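Local structure of adenylation domain (Streptomyces sp., 5N9W) at residues A[334-339]-A[415-420]; A[361-366]-A[402-407]. The protein is an adenylation domain of the ANL superfamily, built from an AMP-binding region and a smaller C-terminal region. One frame throughout, in Å; residues are numbered along the deposited sequence.

Contact 1 (A[334-339]-A[415-420]); sequences DSVIGR and DLVYQG
Leu416 O takes two backbone donors from the facing strand, Ile337 N at 3.1 Å and, more weakly, Gly338 N at 3.4 Å. Ile337 N sits well above the carbonyl plane (39° out of it), consistent with two N-H groups sharing one oxygen. Gly338 O returns a bond to Leu416 N at 2.7 Å, so Ile337 and Gly338 together face Leu416. This is a classic beta bulge in an antiparallel pair, the seam between strands 335-340 and 416-421 of the large mixed sheet; Gly338 takes positive phi (76°) there. Past the bulge, Tyr418 N bonds to Ser335 O at 3.0 Å. One water carries the pairing further, accepting from Ser335 N and donating to Tyr418 O, 2.6 Å from each. With CG1 held between the backbone N and the carbonyl carbon (chi1 66°), Ile337 lays CG1 obliquely against Leu416 CB at 3.6 Å, while its CG2 branch reaches Tyr418 CB. On the face bearing Val336 and Val417, their CG2 methyls meet at 4.2 Å, and Asp334 CB leans on Val417 CG1. The polar ends of Ser335 and Tyr418 are held outside this pair, Ser335 OG by Leu288 O and Tyr418 OH by Asp406 OD1.

Contact 2 (A[361-366]-A[402-407]); sequences PGELWL and YHSGDL
Trp365 and His403, a non-hydrogen-bonded antiparallel pair, both set CG beside the backbone N and anti to the carbonyl carbon (chi1 -74° and -57°), and their side chains therefore run alongside each other in the same direction. The rings form an offset stack: the six-membered ring of the indole and the imidazole have centroids 3.8 Å apart and planes inclined by 26°. His403 NE2 lies over the rim of the indole face, near CZ2 and CH2, while Trp365 CE2 stands over the centre of the imidazole. Glu363 fixes the indole from its edge. Its extended chain brings OE1 to Trp365 NE1 at 2.9 Å, in the ring plane of the tryptophan but above the plane of the carboxylate. The other oxygen, OE2, comes within 3.5 Å of His403 CB and accepts a weak bond from Gly405 N at 2.9 Å, so one carboxylate bridges, if only weakly on this side, from the indole to the bend at Ser404-Gly405. Two-way backbone bonds join Leu366 and Tyr402, N of Leu366 to O of Tyr402 at 3.1 Å and N of Tyr402 to O of Leu366 at 3.0 Å. Beyond the bend, Leu364 N bonds to Asp406 O at 3.2 Å. The register slips by two residues between these bonds, a beta bulge on the 402-407 side where Gly405 has positive phi. The Asp406 carboxylate is held by Tyr311 OH and by a salt bridge to Arg421. By sequence, GELWL and YHSGDL match core motifs A6 and A7 of adenylation domains, here paired as adjacent strands.

From the N terminus, the chain runs through 334-339, then strand 345-349, and turns back beside that strand as 361-366. Helix 379-385 and the short strand 386-387 follow before 402-407 returns beside 361-366 and closes contact 2. A turn then leads into 415-420, which closes the wider loop of contact 1, so both segments of contact 2 fall between those of contact 1. Strands 401-410 and 416-421 are themselves neighbours, and the four strands run side by side in one mixed sheet. Gln419 and Gly420 both face Leu407 in a second classic bulge, and Leu416 CD2 packs on Leu364 CD1 at 4.0 Å, bringing the two contacts together.

Contact 1 (A[334-339]-A[415-420])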
ATOM      1  N   ASP A 334     -11.074   9.909 -16.183  1.00 35.40           N
ATOM      2  CA  ASP A 334      -9.632   9.685 -16.091  1.00 36.76           C
ATOM      3  C   ASP A 334      -9.109   9.625 -14.657  1.00 35.20           C
ATOM      4  O   ASP A 334      -9.514  10.412 -13.793  1.00 33.81           O
ATOM      5  CB  ASP A 334      -8.867  10.768 -16.843  1.00 39.19           C
ATOM      6  CG  ASP A 334      -9.144  10.747 -18.328  1.00 44.34           C
ATOM      7  OD1 ASP A 334      -8.570   9.885 -19.033  1.00 46.60           O
ATOM      8  OD2 ASP A 334      -9.940  11.589 -18.789  1.00 48.03           O
ATOM      9  N   SER A 335      -8.193   8.689 -14.425  1.00 31.19           N
ATOM     10  CA  SER A 335      -7.554   8.532 -13.124  1.00 31.48           C
ATOM     11  C   SER A 335      -6.301   9.389 -13.008  1.00 27.53           C
ATOM     12  O   SER A 335      -5.209   8.922 -13.273  1.00 26.45           O
ATOM     13  CB  SER A 335      -7.199   7.071 -12.889  1.00 30.37           C
ATOM     14  OG  SER A 335      -7.303   6.747 -11.518  1.00 35.92           O
ATOM     15  N   VAL A 336      -6.460  10.644 -12.609  1.00 28.88           N
ATOM     16  CA  VAL A 336      -5.314  11.538 -12.491  1.00 30.18           C
ATOM     17  C   VAL A 336      -4.485  11.206 -11.247  1.00 28.52           C
ATOM     18  O   VAL A 336      -5.023  11.058 -10.153  1.00 25.57           O
ATOM     19  CB  VAL A 336      -5.754  13.009 -12.449  1.00 25.36           C
ATOM     20  CG1 VAL A 336      -4.550  13.923 -12.507  1.00 26.26           C
ATOM     21  CG2 VAL A 336      -6.649  13.313 -13.610  1.00 25.24           C
ATOM     22  N   ILE A 337      -3.179  11.052 -11.432  1.00 25.54           N
ATOM     23  CA  ILE A 337      -2.287  10.809 -10.321  1.00 24.17           C
ATOM     24  C   ILE A 337      -1.395  12.023 -10.108  1.00 24.68           C
ATOM     25  O   ILE A 337      -0.587  12.061  -9.191  1.00 23.26           O
ATOM     26  CB  ILE A 337      -1.412   9.561 -10.542  1.00 23.74           C
ATOM     27  CG1 ILE A 337      -0.436   9.771 -11.700  1.00 24.33           C
ATOM     28  CG2 ILE A 337      -2.276   8.338 -10.732  1.00 24.01           C
ATOM     29  CD1 ILE A 337       0.381   8.527 -12.035  1.00 28.87           C
ATOM     30  N   GLY A 338      -1.543  13.018 -10.965  1.00 25.85           N
ATOM     31  CA  GLY A 338      -0.830  14.266 -10.784  1.00 28.97           C
ATOM     32  C   GLY A 338       0.638  14.223 -11.159  1.00 31.25           C
ATOM     33  O   GLY A 338       1.000  13.683 -12.192  1.00 34.55           O
ATOM     34  N   ARG A 339       1.479  14.796 -10.305  1.00 32.52           N
ATOM     35  CA  ARG A 339       2.899  14.971 -10.571  1.00 33.80           C
ATOM     36  C   ARG A 339       3.777  14.156  -9.634  1.00 32.36           C
ATOM     37  O   ARG A 339       3.478  14.060  -8.461  1.00 32.60           O
ATOM     38  CB  ARG A 339       3.254  16.444 -10.434  1.00 36.92           C
ATOM     39  CG  ARG A 339       3.356  17.200 -11.744  1.00 44.77           C
ATOM     40  CD  ARG A 339       4.778  17.094 -12.254  1.00 48.04           C
ATOM     41  NE  ARG A 339       4.927  17.453 -13.655  1.00 49.67           N
ATOM     42  CZ  ARG A 339       6.017  17.183 -14.369  1.00 54.09           C
ATOM     43  NH1 ARG A 339       7.037  16.551 -13.803  1.00 51.27           N
ATOM     44  NH2 ARG A 339       6.090  17.534 -15.648  1.00 60.22           N
ATOM     45  N   ASP A 415       0.409  17.151 -15.676  1.00 38.37           N
ATOM     46  CA  ASP A 415      -0.284  16.147 -14.868  1.00 37.38           C
ATOM     47  C   ASP A 415      -0.216  14.747 -15.487  1.00 39.05           C
ATOM     48  O   ASP A 415      -0.369  14.589 -16.688  1.00 33.01           O
ATOM     49  CB  ASP A 415      -1.741  16.543 -14.673  1.00 37.62           C
ATOM     50  CG  ASP A 415      -1.972  17.374 -13.420  1.00 39.35           C
ATOM     51  OD1 ASP A 415      -0.994  17.749 -12.728  1.00 38.28           O
ATOM     52  OD2 ASP A 415      -3.154  17.666 -13.136  1.00 41.13           O
ATOM     53  N   LEU A 416       0.013  13.724 -14.670  1.00 37.84           N
ATOM     54  CA  LEU A 416       0.032  12.362 -15.193  1.00 33.41           C
ATOM     55  C   LEU A 416      -1.325  11.733 -15.038  1.00 32.42           C
ATOM     56  O   LEU A 416      -2.081  12.096 -14.142  1.00 31.15           O
ATOM     57  CB  LEU A 416       1.081  11.495 -14.497  1.00 34.04           C
ATOM     58  CG  LEU A 416       2.485  11.529 -15.081  1.00 35.27           C
ATOM     59  CD1 LEU A 416       3.041  12.926 -15.111  1.00 35.96           C
ATOM     60  CD2 LEU A 416       3.419  10.618 -14.303  1.00 39.70           C
ATOM     61  N   VAL A 417      -1.631  10.792 -15.931  1.00 30.53           N
ATOM     62  CA  VAL A 417      -2.879  10.066 -15.886  1.00 29.90           C
ATOM     63  C   VAL A 417      -2.585   8.591 -16.040  1.00 30.74           C
ATOM     64  O   VAL A 417      -1.961   8.161 -17.018  1.00 35.51           O
ATOM     65  CB  VAL A 417      -3.834  10.558 -16.957  1.00 30.11           C
ATOM     66  CG1 VAL A 417      -5.097   9.709 -16.997  1.00 30.55           C
ATOM     67  CG2 VAL A 417      -4.163  12.028 -16.707  1.00 35.77           C
ATOM     68  N   TYR A 418      -3.012   7.815 -15.053  1.00 30.88           N
ATOM     69  CA  TYR A 418      -2.793   6.380 -15.060  1.00 31.90           C
ATOM     70  C   TYR A 418      -3.640   5.704 -16.121  1.00 38.74           C
ATOM     71  O   TYR A 418      -4.871   5.775 -16.087  1.00 33.58           O
ATOM     72  CB  TYR A 418      -3.118   5.791 -13.705  1.00 31.79           C
ATOM     73  CG  TYR A 418      -2.870   4.312 -13.592  1.00 33.42           C
ATOM     74  CD1 TYR A 418      -1.589   3.828 -13.382  1.00 33.52           C
ATOM     75  CD2 TYR A 418      -3.916   3.402 -13.664  1.00 35.09           C
ATOM     76  CE1 TYR A 418      -1.349   2.492 -13.266  1.00 32.11           C
ATOM     77  CE2 TYR A 418      -3.686   2.057 -13.542  1.00 36.23           C
ATOM     78  CZ  TYR A 418      -2.392   1.610 -13.341  1.00 37.36           C
ATOM     79  OH  TYR A 418      -2.132   0.265 -13.207  1.00 37.50           O
ATOM     80  N   GLN A 419      -2.978   5.042 -17.063  1.00 35.62           N
ATOM     81  CA  GLN A 419      -3.685   4.312 -18.084  1.00 34.00           C
ATOM     82  C   GLN A 419      -3.857   2.851 -17.683  1.00 35.84           C
ATOM     83  O   GLN A 419      -4.967   2.325 -17.741  1.00 49.63           O
ATOM     84  CB  GLN A 419      -2.965   4.435 -19.415  1.00 32.78           C
ATOM     85  CG  GLN A 419      -2.976   5.835 -19.979  1.00 31.75           C
ATOM     86  CD  GLN A 419      -4.367   6.317 -20.334  1.00 33.69           C
ATOM     87  OE1 GLN A 419      -5.276   5.521 -20.544  1.00 42.77           O
ATOM     88  NE2 GLN A 419      -4.537   7.626 -20.412  1.00 31.12           N
ATOM     89  N   GLY A 420      -2.785   2.190 -17.259  1.00 35.51           N
ATOM     90  CA  GLY A 420      -2.909   0.807 -16.809  1.00 34.77           C
ATOM     91  C   GLY A 420      -1.614   0.031 -16.703  1.00 34.60           C
ATOM     92  O   GLY A 420      -0.543   0.558 -16.987  1.00 33.33           O
TER
HETATM   93  O   HOH W   1      -7.110   7.135 -16.151  1.00 35.33           O

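Contact 2 (A[361-366]-A[402-407])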
ATOM      1  N   PRO A 361       0.559   7.390 -24.330  1.00 39.49           N
ATOM      2  CA  PRO A 361       0.884   6.440 -23.265  1.00 43.51           C
ATOM      3  C   PRO A 361       2.332   5.946 -23.312  1.00 40.97           C
ATOM      4  O   PRO A 361       2.981   5.989 -24.349  1.00 44.90           O
ATOM      5  CB  PRO A 361      -0.084   5.289 -23.526  1.00 44.48           C
ATOM      6  CG  PRO A 361      -1.247   5.932 -24.176  1.00 39.62           C
ATOM      7  CD  PRO A 361      -0.672   7.010 -25.040  1.00 40.68           C
ATOM      8  N   GLY A 362       2.832   5.488 -22.179  1.00 37.22           N
ATOM      9  CA  GLY A 362       4.206   5.060 -22.080  1.00 38.04           C
ATOM     10  C   GLY A 362       4.414   4.481 -20.703  1.00 37.01           C
ATOM     11  O   GLY A 362       3.576   4.667 -19.821  1.00 40.56           O
ATOM     12  N   GLU A 363       5.514   3.764 -20.526  1.00 33.80           N
ATOM     13  CA  GLU A 363       5.879   3.233 -19.231  1.00 32.99           C
ATOM     14  C   GLU A 363       6.514   4.329 -18.389  1.00 34.84           C
ATOM     15  O   GLU A 363       7.436   5.015 -18.831  1.00 33.53           O
ATOM     16  CB  GLU A 363       6.842   2.056 -19.375  1.00 32.36           C
ATOM     17  CG  GLU A 363       6.931   1.197 -18.117  1.00 34.24           C
ATOM     18  CD  GLU A 363       8.033   0.169 -18.171  1.00 30.68           C
ATOM     19  OE1 GLU A 363       8.956   0.315 -18.990  1.00 29.92           O
ATOM     20  OE2 GLU A 363       7.968  -0.777 -17.370  1.00 31.30           O
ATOM     21  N   LEU A 364       6.014   4.493 -17.172  1.00 33.81           N
ATOM     22  CA  LEU A 364       6.593   5.472 -16.271  1.00 34.09           C
ATOM     23  C   LEU A 364       7.913   4.967 -15.691  1.00 32.18           C
ATOM     24  O   LEU A 364       7.985   3.867 -15.144  1.00 30.20           O
ATOM     25  CB  LEU A 364       5.610   5.811 -15.150  1.00 39.60           C
ATOM     26  CG  LEU A 364       6.084   6.713 -14.009  1.00 36.25           C
ATOM     27  CD1 LEU A 364       6.521   8.072 -14.516  1.00 36.22           C
ATOM     28  CD2 LEU A 364       4.972   6.849 -13.011  1.00 38.35           C
ATOM     29  N   TRP A 365       8.966   5.761 -15.836  1.00 32.26           N
ATOM     30  CA  TRP A 365      10.237   5.446 -15.199  1.00 37.01           C
ATOM     31  C   TRP A 365      10.510   6.445 -14.072  1.00 31.70           C
ATOM     32  O   TRP A 365      10.231   7.619 -14.213  1.00 29.33           O
ATOM     33  CB  TRP A 365      11.378   5.463 -16.212  1.00 36.18           C
ATOM     34  CG  TRP A 365      11.400   4.289 -17.136  1.00 40.40           C
ATOM     35  CD1 TRP A 365      10.388   3.398 -17.367  1.00 43.28           C
ATOM     36  CD2 TRP A 365      12.494   3.876 -17.971  1.00 41.90           C
ATOM     37  NE1 TRP A 365      10.786   2.461 -18.295  1.00 43.56           N
ATOM     38  CE2 TRP A 365      12.074   2.734 -18.680  1.00 43.83           C
ATOM     39  CE3 TRP A 365      13.784   4.365 -18.189  1.00 42.37           C
ATOM     40  CZ2 TRP A 365      12.902   2.074 -19.587  1.00 45.27           C
ATOM     41  CZ3 TRP A 365      14.601   3.712 -19.080  1.00 41.52           C
ATOM     42  CH2 TRP A 365      14.163   2.579 -19.768  1.00 42.54           C
ATOM     43  N   LEU A 366      11.047   5.969 -12.953  1.00 36.22           N
ATOM     44  CA  LEU A 366      11.250   6.829 -11.784  1.00 26.02           C
ATOM     45  C   LEU A 366      12.668   6.753 -11.206  1.00 26.13           C
ATOM     46  O   LEU A 366      13.115   5.707 -10.772  1.00 26.15           O
ATOM     47  CB  LEU A 366      10.217   6.488 -10.709  1.00 23.78           C
ATOM     48  CG  LEU A 366       8.763   6.869 -11.012  1.00 24.81           C
ATOM     49  CD1 LEU A 366       7.810   6.205 -10.045  1.00 21.88           C
ATOM     50  CD2 LEU A 366       8.573   8.388 -11.011  1.00 21.96           C
ATOM     51  N   TYR A 402      13.688   3.046 -12.112  1.00 31.64           N
ATOM     52  CA  TYR A 402      12.916   1.834 -11.908  1.00 26.43           C
ATOM     53  C   TYR A 402      11.789   1.831 -12.926  1.00 30.57           C
ATOM     54  O   TYR A 402      11.180   2.878 -13.202  1.00 27.63           O
ATOM     55  CB  TYR A 402      12.364   1.737 -10.491  1.00 21.68           C
ATOM     56  CG  TYR A 402      11.328   0.650 -10.336  1.00 21.09           C
ATOM     57  CD1 TYR A 402      11.696  -0.685 -10.155  1.00 18.30           C
ATOM     58  CD2 TYR A 402       9.984   0.963 -10.383  1.00 18.32           C
ATOM     59  CE1 TYR A 402      10.748  -1.660 -10.024  1.00 20.25           C
ATOM     60  CE2 TYR A 402       9.044   0.021 -10.254  1.00 17.55           C
ATOM     61  CZ  TYR A 402       9.405  -1.290 -10.072  1.00 29.72           C
ATOM     62  OH  TYR A 402       8.382  -2.204  -9.942  1.00 26.61           O
ATOM     63  N   HIS A 403      11.529   0.655 -13.483  1.00 28.34           N
ATOM     64  CA  HIS A 403      10.513   0.471 -14.498  1.00 30.41           C
ATOM     65  C   HIS A 403       9.231  -0.015 -13.853  1.00 29.90           C
ATOM     66  O   HIS A 403       9.107  -1.191 -13.506  1.00 28.29           O
ATOM     67  CB  HIS A 403      10.967  -0.542 -15.559  1.00 37.71           C
ATOM     68  CG  HIS A 403      12.251  -0.192 -16.237  1.00 32.50           C
ATOM     69  ND1 HIS A 403      13.228   0.571 -15.641  1.00 40.16           N
ATOM     70  CD2 HIS A 403      12.722  -0.511 -17.462  1.00 32.96           C
ATOM     71  CE1 HIS A 403      14.241   0.719 -16.473  1.00 35.28           C
ATOM     72  NE2 HIS A 403      13.960   0.066 -17.583  1.00 34.79           N
ATOM     73  N   SER A 404       8.279   0.893 -13.711  1.00 31.25           N
ATOM     74  CA  SER A 404       6.998   0.603 -13.076  1.00 33.32           C
ATOM     75  C   SER A 404       6.221  -0.559 -13.692  1.00 34.48           C
ATOM     76  O   SER A 404       5.570  -1.318 -12.986  1.00 35.22           O
ATOM     77  CB  SER A 404       6.126   1.858 -13.112  1.00 33.77           C
ATOM     78  OG  SER A 404       6.449   2.638 -14.255  1.00 39.27           O
ATOM     79  N   GLY A 405       6.265  -0.679 -15.011  1.00 36.13           N
ATOM     80  CA  GLY A 405       5.392  -1.611 -15.692  1.00 35.83           C
ATOM     81  C   GLY A 405       3.973  -1.071 -15.707  1.00 38.68           C
ATOM     82  O   GLY A 405       3.013  -1.825 -15.884  1.00 40.99           O
ATOM     83  N   ASP A 406       3.854   0.242 -15.500  1.00 35.43           N
ATOM     84  CA  ASP A 406       2.577   0.953 -15.539  1.00 29.97           C
ATOM     85  C   ASP A 406       2.540   1.922 -16.700  1.00 26.98           C
ATOM     86  O   ASP A 406       3.547   2.529 -17.043  1.00 27.24           O
ATOM     87  CB  ASP A 406       2.332   1.730 -14.241  1.00 29.93           C
ATOM     88  CG  ASP A 406       1.880   0.849 -13.109  1.00 31.03           C
ATOM     89  OD1 ASP A 406       0.925   0.076 -13.309  1.00 40.54           O
ATOM     90  OD2 ASP A 406       2.484   0.920 -12.024  1.00 28.25           O
ATOM     91  N   LEU A 407       1.369   2.101 -17.284  1.00 26.11           N
ATOM     92  CA  LEU A 407       1.242   3.024 -18.392  1.00 27.20           C
ATOM     93  C   LEU A 407       0.601   4.307 -17.925  1.00 28.96           C
ATOM     94  O   LEU A 407      -0.390   4.286 -17.203  1.00 25.76           O
ATOM     95  CB  LEU A 407       0.428   2.398 -19.532  1.00 36.94           C
ATOM     96  CG  LEU A 407       1.128   1.197 -20.170  1.00 28.77           C
ATOM     97  CD1 LEU A 407       0.208   0.403 -21.057  1.00 33.82           C
ATOM     98  CD2 LEU A 407       2.337   1.680 -20.931  1.00 30.88           C
TER